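Local atomic coordinates of Exo-beta-1,3-galactanase (Bifidobacterium bifidum, PDB entry 5FLW), a protein that probably hydrolyses beta-1,3-galactan chains from their non-reducing ends as an exo-acting family 43 glycoside hydrolase. Residues 6-11 / 297-302; 15-20 / 273-278; 246-251 / 261-266. One frame throughout, in Å; residues are numbered along the deposited sequence.

Contact 1 (6-11 / 297-302); sequences GAFLPH and TYEGTT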
loop_
_atom_site.group_PDB
_atom_site.type_symbol
_atom_site.label_atom_id
_atom_site.label_comp_id
_atom_site.label_asym_id
_atom_site.label_seq_id
_atom_site.Cartn_x
_atom_site.Cartn_y
_atom_site.Cartn_z
ATOM N N GLY A 6 2.086 17.376 5.625
ATOM C CA GLY A 6 1.256 17.449 6.815
ATOM C C GLY A 6 0.075 16.502 6.724
ATOM O O GLY A 6 0.138 15.470 6.030
ATOM N N ALA A 7 -1.006 16.848 7.427
ATOM C CA ALA A 7 -2.236 16.074 7.454
ATOM C C ALA A 7 -3.316 16.900 6.755
ATOM O O ALA A 7 -3.496 18.086 7.066
ATOM C CB ALA A 7 -2.647 15.786 8.904
ATOM N N PHE A 8 -4.015 16.286 5.795
ATOM C CA PHE A 8 -4.999 17.027 5.017
ATOM C C PHE A 8 -5.878 16.052 4.248
ATOM O O PHE A 8 -5.531 14.872 4.047
ATOM C CB PHE A 8 -4.357 18.029 4.036
ATOM C CG PHE A 8 -3.288 17.423 3.164
ATOM C CD1 PHE A 8 -3.621 16.779 1.977
ATOM C CD2 PHE A 8 -1.936 17.480 3.544
ATOM C CE1 PHE A 8 -2.635 16.208 1.161
ATOM C CE2 PHE A 8 -0.937 16.908 2.732
ATOM C CZ PHE A 8 -1.285 16.275 1.545
ATOM N N LEU A 9 -7.027 16.575 3.814
ATOM C CA LEU A 9 -7.924 15.825 2.947
ATOM C C LEU A 9 -7.663 16.263 1.504
ATOM O O LEU A 9 -7.947 17.421 1.149
ATOM C CB LEU A 9 -9.381 16.072 3.331
ATOM C CG LEU A 9 -10.394 15.275 2.501
ATOM C CD1 LEU A 9 -10.190 13.766 2.692
ATOM C CD2 LEU A 9 -11.834 15.729 2.795
ATOM N N PRO A 10 -7.102 15.401 0.656
ATOM C CA PRO A 10 -6.785 15.817 -0.718
ATOM C C PRO A 10 -8.035 15.908 -1.591
ATOM O O PRO A 10 -9.051 15.253 -1.356
ATOM C CB PRO A 10 -5.854 14.703 -1.225
ATOM C CG PRO A 10 -6.264 13.475 -0.423
ATOM C CD PRO A 10 -6.693 14.003 0.936
ATOM N N HIS A 11 -7.908 16.744 -2.632
ATOM C CA HIS A 11 -8.908 16.958 -3.669
ATOM C C HIS A 11 -8.251 16.781 -5.032
ATOM O O HIS A 11 -7.035 16.948 -5.180
ATOM C CB HIS A 11 -9.558 18.372 -3.575
ATOM C CG HIS A 11 -10.331 18.560 -2.303
ATOM N ND1 HIS A 11 -9.712 18.828 -1.100
ATOM C CD2 HIS A 11 -11.657 18.421 -2.026
ATOM C CE1 HIS A 11 -10.622 18.879 -0.141
ATOM N NE2 HIS A 11 -11.811 18.642 -0.676
ATOM N N THR A 297 6.057 23.914 9.964
ATOM C CA THR A 297 5.521 24.460 8.719
ATOM C C THR A 297 4.481 23.552 8.060
ATOM O O THR A 297 3.792 23.991 7.130
ATOM C CB THR A 297 6.658 24.725 7.742
ATOM O OG1 THR A 297 7.262 23.475 7.382
ATOM C CG2 THR A 297 7.684 25.634 8.403
ATOM N N TYR A 298 4.371 22.298 8.480
ATOM C CA TYR A 298 3.406 21.393 7.873
ATOM C C TYR A 298 1.968 21.804 8.216
ATOM O O TYR A 298 1.700 22.421 9.252
ATOM C CB TYR A 298 3.677 19.970 8.347
ATOM C CG TYR A 298 5.013 19.391 7.902
ATOM C CD1 TYR A 298 5.866 20.105 7.078
ATOM C CD2 TYR A 298 5.399 18.109 8.306
ATOM C CE1 TYR A 298 7.077 19.587 6.667
ATOM C CE2 TYR A 298 6.605 17.558 7.881
ATOM C CZ TYR A 298 7.444 18.304 7.058
ATOM O OH TYR A 298 8.652 17.772 6.643
ATOM N N GLU A 299 1.034 21.433 7.348
ATOM C CA GLU A 299 -0.372 21.729 7.597
ATOM C C GLU A 299 -1.046 20.628 8.418
ATOM O O GLU A 299 -0.542 19.507 8.545
ATOM C CB GLU A 299 -1.110 22.011 6.295
ATOM C CG GLU A 299 -1.363 20.825 5.451
ATOM C CD GLU A 299 -2.003 21.234 4.133
ATOM O OE1 GLU A 299 -3.240 21.323 4.079
ATOM O OE2 GLU A 299 -1.260 21.503 3.165
ATOM N N GLY A 300 -2.201 20.960 8.978
ATOM C CA GLY A 300 -2.899 20.023 9.849
ATOM C C GLY A 300 -2.171 19.875 11.182
ATOM O O GLY A 300 -1.238 20.614 11.493
ATOM N N THR A 301 -2.582 18.868 11.957
ATOM C CA THR A 301 -2.071 18.672 13.311
ATOM C C THR A 301 -1.506 17.268 13.468
ATOM O O THR A 301 -1.904 16.337 12.763
ATOM C CB THR A 301 -3.157 18.919 14.375
ATOM O OG1 THR A 301 -4.328 18.162 14.054
ATOM C CG2 THR A 301 -3.517 20.396 14.430
ATOM N N THR A 302 -0.553 17.145 14.401
ATOM C CA THR A 302 0.121 15.867 14.657
ATOM C C THR A 302 -0.821 14.808 15.216
ATOM O O THR A 302 -0.522 13.610 15.146
ATOM C CB THR A 302 1.306 16.082 15.599
ATOM O OG1 THR A 302 0.825 16.638 16.827
ATOM C CG2 THR A 302 2.282 17.077 14.996
#

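Contact 2 (15-20 / 273-278); sequences GDVAQL and LGNSPI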
loop_
_atom_site.group_PDB
_atom_site.type_symbol
_atom_site.label_atom_id
_atom_site.label_comp_id
_atom_site.label_asym_id
_atom_site.label_seq_id
_atom_site.Cartn_x
_atom_site.Cartn_y
_atom_site.Cartn_z
ATOM N N GLY A 15 -12.407 19.037 -8.498
ATOM C CA GLY A 15 -13.147 19.530 -7.349
ATOM C C GLY A 15 -13.719 18.468 -6.413
ATOM O O GLY A 15 -14.424 18.821 -5.461
ATOM N N ASP A 16 -13.519 17.186 -6.687
ATOM C CA ASP A 16 -13.964 16.125 -5.783
ATOM C C ASP A 16 -12.892 15.775 -4.746
ATOM O O ASP A 16 -11.683 15.912 -4.998
ATOM C CB ASP A 16 -14.284 14.899 -6.625
ATOM C CG ASP A 16 -15.484 15.118 -7.539
ATOM O OD1 ASP A 16 -16.531 15.657 -7.129
ATOM O OD2 ASP A 16 -15.330 14.855 -8.746
ATOM N N VAL A 17 -13.338 15.311 -3.567
ATOM C CA VAL A 17 -12.390 14.665 -2.672
ATOM C C VAL A 17 -11.640 13.554 -3.425
ATOM O O VAL A 17 -12.268 12.713 -4.078
ATOM C CB VAL A 17 -13.135 14.129 -1.436
ATOM C CG1 VAL A 17 -12.208 13.240 -0.585
ATOM C CG2 VAL A 17 -13.709 15.299 -0.623
ATOM N N ALA A 18 -10.296 13.536 -3.328
ATOM C CA ALA A 18 -9.502 12.461 -3.943
ATOM C C ALA A 18 -9.514 11.254 -3.000
ATOM O O ALA A 18 -9.102 11.365 -1.838
ATOM C CB ALA A 18 -8.054 12.898 -4.224
ATOM N N GLN A 19 -9.995 10.107 -3.494
ATOM C CA GLN A 19 -10.117 8.882 -2.699
ATOM C C GLN A 19 -8.748 8.183 -2.587
ATOM O O GLN A 19 -8.518 7.054 -3.045
ATOM C CB GLN A 19 -11.208 7.987 -3.290
ATOM C CG GLN A 19 -12.662 8.559 -3.242
ATOM C CD GLN A 19 -13.186 8.787 -1.823
ATOM O OE1 GLN A 19 -13.136 7.908 -0.976
ATOM N NE2 GLN A 19 -13.679 10.005 -1.561
ATOM N N LEU A 20 -7.815 8.891 -1.957
ATOM C CA LEU A 20 -6.444 8.399 -1.811
ATOM C C LEU A 20 -6.317 7.592 -0.508
ATOM O O LEU A 20 -5.545 7.934 0.399
ATOM C CB LEU A 20 -5.435 9.554 -1.877
ATOM C CG LEU A 20 -5.356 10.230 -3.251
ATOM C CD1 LEU A 20 -4.697 11.597 -3.160
ATOM C CD2 LEU A 20 -4.663 9.344 -4.321
ATOM N N LEU A 273 -15.673 7.310 6.123
ATOM C CA LEU A 273 -14.466 6.738 5.521
ATOM C C LEU A 273 -14.022 7.486 4.262
ATOM O O LEU A 273 -12.815 7.623 4.017
ATOM C CB LEU A 273 -14.676 5.247 5.237
ATOM C CG LEU A 273 -14.686 4.376 6.498
ATOM C CD1 LEU A 273 -15.350 3.006 6.254
ATOM C CD2 LEU A 273 -13.256 4.214 6.946
ATOM N N GLY A 274 -14.974 7.948 3.437
ATOM C CA GLY A 274 -14.603 8.638 2.206
ATOM C C GLY A 274 -13.797 9.904 2.435
ATOM O O GLY A 274 -13.036 10.324 1.557
ATOM N N ASN A 275 -13.954 10.536 3.611
ATOM C CA ASN A 275 -13.263 11.770 3.971
ATOM C C ASN A 275 -12.082 11.549 4.929
ATOM O O ASN A 275 -11.618 12.508 5.574
ATOM C CB ASN A 275 -14.261 12.795 4.512
ATOM C CG ASN A 275 -15.295 13.179 3.467
ATOM O OD1 ASN A 275 -14.937 13.526 2.332
ATOM N ND2 ASN A 275 -16.583 13.106 3.828
ATOM N N SER A 276 -11.568 10.314 5.011
ATOM C CA SER A 276 -10.372 10.032 5.797
ATOM C C SER A 276 -9.201 10.824 5.237
ATOM O O SER A 276 -8.857 10.641 4.053
ATOM C CB SER A 276 -10.024 8.541 5.681
ATOM O OG SER A 276 -11.040 7.755 6.272
ATOM N N PRO A 277 -8.534 11.650 6.041
ATOM C CA PRO A 277 -7.355 12.382 5.546
ATOM C C PRO A 277 -6.167 11.446 5.318
ATOM O O PRO A 277 -6.188 10.244 5.626
ATOM C CB PRO A 277 -7.040 13.370 6.686
ATOM C CG PRO A 277 -8.281 13.463 7.472
ATOM C CD PRO A 277 -8.941 12.107 7.388
ATOM N N ILE A 278 -5.097 12.031 4.770
ATOM C CA ILE A 278 -3.793 11.377 4.686
ATOM C C ILE A 278 -2.766 12.232 5.430
ATOM O O ILE A 278 -2.945 13.443 5.632
ATOM C CB ILE A 278 -3.310 11.114 3.228
ATOM C CG1 ILE A 278 -3.096 12.448 2.475
ATOM C CG2 ILE A 278 -4.304 10.181 2.490
ATOM C CD1 ILE A 278 -2.503 12.292 1.082
HETATM O O HOH W 1 -15.680 11.542 0.436
#

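Contact 3 (246-251 / 261-266); sequences DIVVPL and FLFIGD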
loop_
_atom_site.group_PDB
_atom_site.type_symbol
_atom_site.label_atom_id
_atom_site.label_comp_id
_atom_site.label_asym_id
_atom_site.label_seq_id
_atom_site.Cartn_x
_atom_site.Cartn_y
_atom_site.Cartn_z
ATOM N N ASP A 246 0.860 3.635 4.898
ATOM C CA ASP A 246 0.313 3.018 3.706
ATOM C C ASP A 246 1.386 2.692 2.692
ATOM O O ASP A 246 1.403 1.586 2.149
ATOM C CB ASP A 246 -0.717 3.917 3.032
ATOM C CG ASP A 246 -1.221 3.295 1.766
ATOM O OD1 ASP A 246 -2.065 2.382 1.894
ATOM O OD2 ASP A 246 -0.712 3.664 0.669
ATOM N N ILE A 247 2.269 3.649 2.410
ATOM C CA ILE A 247 3.283 3.463 1.377
ATOM C C ILE A 247 4.444 4.412 1.641
ATOM O O ILE A 247 4.263 5.505 2.191
ATOM C CB ILE A 247 2.668 3.649 -0.034
ATOM C CG1 ILE A 247 3.622 3.132 -1.124
ATOM C CG2 ILE A 247 2.210 5.112 -0.257
ATOM C CD1 ILE A 247 2.924 2.853 -2.441
ATOM N N VAL A 248 5.652 3.967 1.281
ATOM C CA VAL A 248 6.851 4.791 1.171
ATOM C C VAL A 248 7.338 4.640 -0.275
ATOM O O VAL A 248 7.405 3.511 -0.790
ATOM C CB VAL A 248 7.928 4.344 2.187
ATOM C CG1 VAL A 248 9.245 5.103 1.977
ATOM C CG2 VAL A 248 7.434 4.487 3.621
ATOM N N VAL A 249 7.619 5.761 -0.947
ATOM C CA VAL A 249 8.154 5.703 -2.312
ATOM C C VAL A 249 9.468 6.460 -2.450
ATOM O O VAL A 249 9.646 7.512 -1.827
ATOM C CB VAL A 249 7.143 6.149 -3.390
ATOM C CG1 VAL A 249 5.981 5.148 -3.499
ATOM C CG2 VAL A 249 6.692 7.584 -3.143
ATOM N N PRO A 250 10.412 5.949 -3.245
ATOM C CA PRO A 250 11.578 6.752 -3.638
ATOM C C PRO A 250 11.180 7.777 -4.704
ATOM O O PRO A 250 10.362 7.504 -5.592
ATOM C CB PRO A 250 12.548 5.701 -4.202
ATOM C CG PRO A 250 11.662 4.586 -4.716
ATOM C CD PRO A 250 10.389 4.611 -3.877
ATOM N N LEU A 251 11.747 8.983 -4.599
ATOM C CA LEU A 251 11.389 10.077 -5.499
ATOM C C LEU A 251 12.424 10.393 -6.581
ATOM O O LEU A 251 12.076 11.050 -7.571
ATOM C CB LEU A 251 11.068 11.349 -4.701
ATOM C CG LEU A 251 9.908 11.235 -3.713
ATOM C CD1 LEU A 251 9.881 12.445 -2.834
ATOM C CD2 LEU A 251 8.581 11.090 -4.412
ATOM N N PHE A 261 12.576 10.357 -0.189
ATOM C CA PHE A 261 11.494 9.393 -0.041
ATOM C C PHE A 261 10.280 10.125 0.501
ATOM O O PHE A 261 10.408 11.078 1.288
ATOM C CB PHE A 261 11.897 8.243 0.899
ATOM C CG PHE A 261 13.066 7.435 0.399
ATOM C CD1 PHE A 261 14.379 7.820 0.692
ATOM C CD2 PHE A 261 12.855 6.298 -0.370
ATOM C CE1 PHE A 261 15.458 7.075 0.221
ATOM C CE2 PHE A 261 13.915 5.552 -0.842
ATOM C CZ PHE A 261 15.226 5.933 -0.551
ATOM N N LEU A 262 9.105 9.662 0.076
ATOM C CA LEU A 262 7.818 10.181 0.518
ATOM C C LEU A 262 7.092 9.104 1.320
ATOM O O LEU A 262 7.036 7.945 0.894
ATOM C CB LEU A 262 6.954 10.594 -0.682
ATOM C CG LEU A 262 5.693 11.371 -0.326
ATOM C CD1 LEU A 262 6.043 12.747 0.218
ATOM C CD2 LEU A 262 4.764 11.443 -1.545
ATOM N N PHE A 263 6.593 9.491 2.499
ATOM C CA PHE A 263 5.717 8.676 3.339
ATOM C C PHE A 263 4.276 9.165 3.166
ATOM O O PHE A 263 4.013 10.366 3.281
ATOM C CB PHE A 263 6.133 8.835 4.815
ATOM C CG PHE A 263 5.098 8.348 5.831
ATOM C CD1 PHE A 263 4.043 9.188 6.260
ATOM C CD2 PHE A 263 5.198 7.064 6.387
ATOM C CE1 PHE A 263 3.102 8.728 7.186
ATOM C CE2 PHE A 263 4.267 6.610 7.321
ATOM C CZ PHE A 263 3.207 7.446 7.712
ATOM N N ILE A 264 3.343 8.230 2.934
ATOM C CA ILE A 264 1.911 8.497 3.008
ATOM C C ILE A 264 1.292 7.513 4.004
ATOM O O ILE A 264 1.542 6.302 3.925
ATOM C CB ILE A 264 1.236 8.443 1.621
ATOM C CG1 ILE A 264 1.696 9.654 0.784
ATOM C CG2 ILE A 264 -0.298 8.406 1.766
ATOM C CD1 ILE A 264 1.291 9.628 -0.667
ATOM N N GLY A 265 0.528 8.056 4.966
ATOM C CA GLY A 265 -0.243 7.248 5.884
ATOM C C GLY A 265 -1.698 7.687 5.860
ATOM O O GLY A 265 -2.020 8.811 5.494
ATOM N N ASP A 266 -2.583 6.760 6.232
ATOM C CA ASP A 266 -4.021 7.015 6.282
ATOM C C ASP A 266 -4.453 7.402 7.694
ATOM O O ASP A 266 -4.050 6.760 8.664
ATOM C CB ASP A 266 -4.816 5.774 5.849
ATOM C CG ASP A 266 -4.640 5.454 4.377
ATOM O OD1 ASP A 266 -5.173 6.198 3.544
ATOM O OD2 ASP A 266 -3.949 4.472 4.050
#

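Contact 1 (6-11 / 297-302)
Gly6 opens the N-terminal segment beside Tyr298 and Glu299, joined to Glu299 by a single backbone bridge. Its bare CA lets the carbonyl of Glu299 come within 3.2 Å (Gly6 CA to Glu299 O), a distance suited to a CA-H...O contact. CB of Tyr298 packs against the same carbon, 3.8 Å from Gly6 CA, while the tyrosine ring extends beyond the segment to meet Trp294 edge-to-face. Ala7 supplies the hydrogen bond of the contact: its N donates to Glu299 O over 2.9 Å, fairly straight at 162° at the hydrogen, although the donor stands 42° above the carbonyl plane rather than on a lone pair. Glu299 O is thus approached by both the amide of Ala7 and the CA of Gly6.

The chain turns a corner at Ala7. Backbone hydrogen bonds between Gly6 and Gln280 and between Phe8 and Ile278 lay this part of the N-terminal tail along strand 278-286, in the last blade of the five-bladed beta-propeller, and the C-terminal tail closes over it. At the corner Ala7 O receives a second CA-H...O contact, 3.4 Å from Gly300 CA, and the methyl of Ala7 approaches Thr301 more loosely, Ala7 CB lying 4.0 Å from Thr301 O.

Phe8 follows, its CG in the crowded position between backbone N and carbonyl carbon. Glu299 CG also takes the crowded position, and the chain then runs extended, crossing Phe8 at about a right angle so that Glu299 OE1 reaches Phe8 CB at 3.5 Å. The carboxylate plane is tilted 46° from the ring, with Glu299 CD 3.8 Å from Phe8 CD2. Arg4 unites the pair, making a salt bridge to Glu299 OE2 and a cation-pi contact with the Phe8 ring.

Contact 2 (15-20 / 273-278)
An inverse gamma turn centred on Gln19 faces the connection between strands 261-266 and 278-286, and the contact joins two irregular loops through one shared carbonyl. Gly274, in a short 3-10 segment, offers its O to Gln19 NE2 at 3.2 Å, a weak bond bent to 135° at the hydrogen. The glutamine gets there by folding: CG lies anti to the carbonyl carbon and the chain bends at chi2 (-63°), which brings the amide up to the Gly274 backbone. Its OE1 is held by Lys39 N, which fixes which way round the amide lies. A water extends the grip, accepting from Gln19 NE2 at 3.2 Å and donating to Asn275 OD1 at 2.8 Å, while Asn275 ND2 bonds to Asp272 OD1. Gly274 O has a firmer partner in His21 NE2.

Beside this polar link, Val17 presents both methyls to oxygen atoms: CG1 stands 3.7 Å from Gly274 O, and CG2 lies 3.7 Å from Asn275 OD1, the Val17 and Asn275 side chains crossing at about a right angle. Within 273-278, Leu273 O accepts from both N and OG of Ser276. Farther along, Ile278 CG2 presses on Leu20 O at 3.3 Å.

The contact connects loops of two blades, with Ala18 and Leu20 touching Tyr51 of strand 48-53 in the first blade and Ile278 opening strand 278-286 of the last.

Contact 3 (246-251 / 261-266)
Strands 246-250 and 261-266 run antiparallel, 166° between their directions and 4.6 Å apart at the axes' closest approach, with Ile247/Ile264 and Val249/Leu262 as hydrogen-bonded pairs and Val248/Phe263 and Pro250/Phe261 as non-hydrogen-bonded ones. The straightest bond, 178° at the hydrogen, goes from Ile264 N to Ile247 O over 3.0 Å, nearly along the C=O axis. A classic beta bulge breaks the regularity at one end: Asp246 N (2.9 Å) and Ile247 N (3.1 Å) both donate to Ile264 O, in its carbonyl plane.

These are the first two strands of the last propeller blade, and each face meets a neighbouring blade. Ile247 and Val249 reach Leu25 of strand 24-28 in the first blade. On their side of the sheet Ile247 CG2 lies 3.9 Å from Ile264 CB, and Val249 CG2 keeps the same 3.9 Å from Leu262 CB; within each pair the side chains lie side by side. Leu251 crosses Leu262 obliquely, both its methyls meeting Leu262 CB. On the other face Val248, Pro250 and Phe261 pack against Ile194 of strand 191-196. The Phe261 ring meets the proline obliquely, with Phe261 CE2 3.6 Å from Pro250 CB.

At the bulge, the buried carboxylate of Asp246 comes near that of Asp266: Asp246 OD1 is 3.5 Å from Asp266 OD2, their planes 79° apart. Such proximity would tend to raise the pKa of one of them, but Arg83 forms a salt bridge with Asp246 OD1 and should offset the repulsion, while Gly22 N donates to Asp266 OD1.

Overall arrangement
Contacts 1 and 2 bring the N-terminal region onto the C-terminal part, whereas contact 3 is a local hairpin within the last blade. They nest along the chain: contact 3 inside the loop closed by contact 2, and that inside contact 1. Centres lie about 13 Å apart for contacts 1 and 2, about 15 Å for contacts 1 and 3, and about 17 Å for contacts 2 and 3. Ile278, in contact 2, pairs with the tail of contact 1 and packs through CB on Gly265 O of contact 3. Each blade being built from consecutive strands, the propeller ring closes without exchanging a strand, and contacts 1 and 2 fasten the tail to the last blade near that seam.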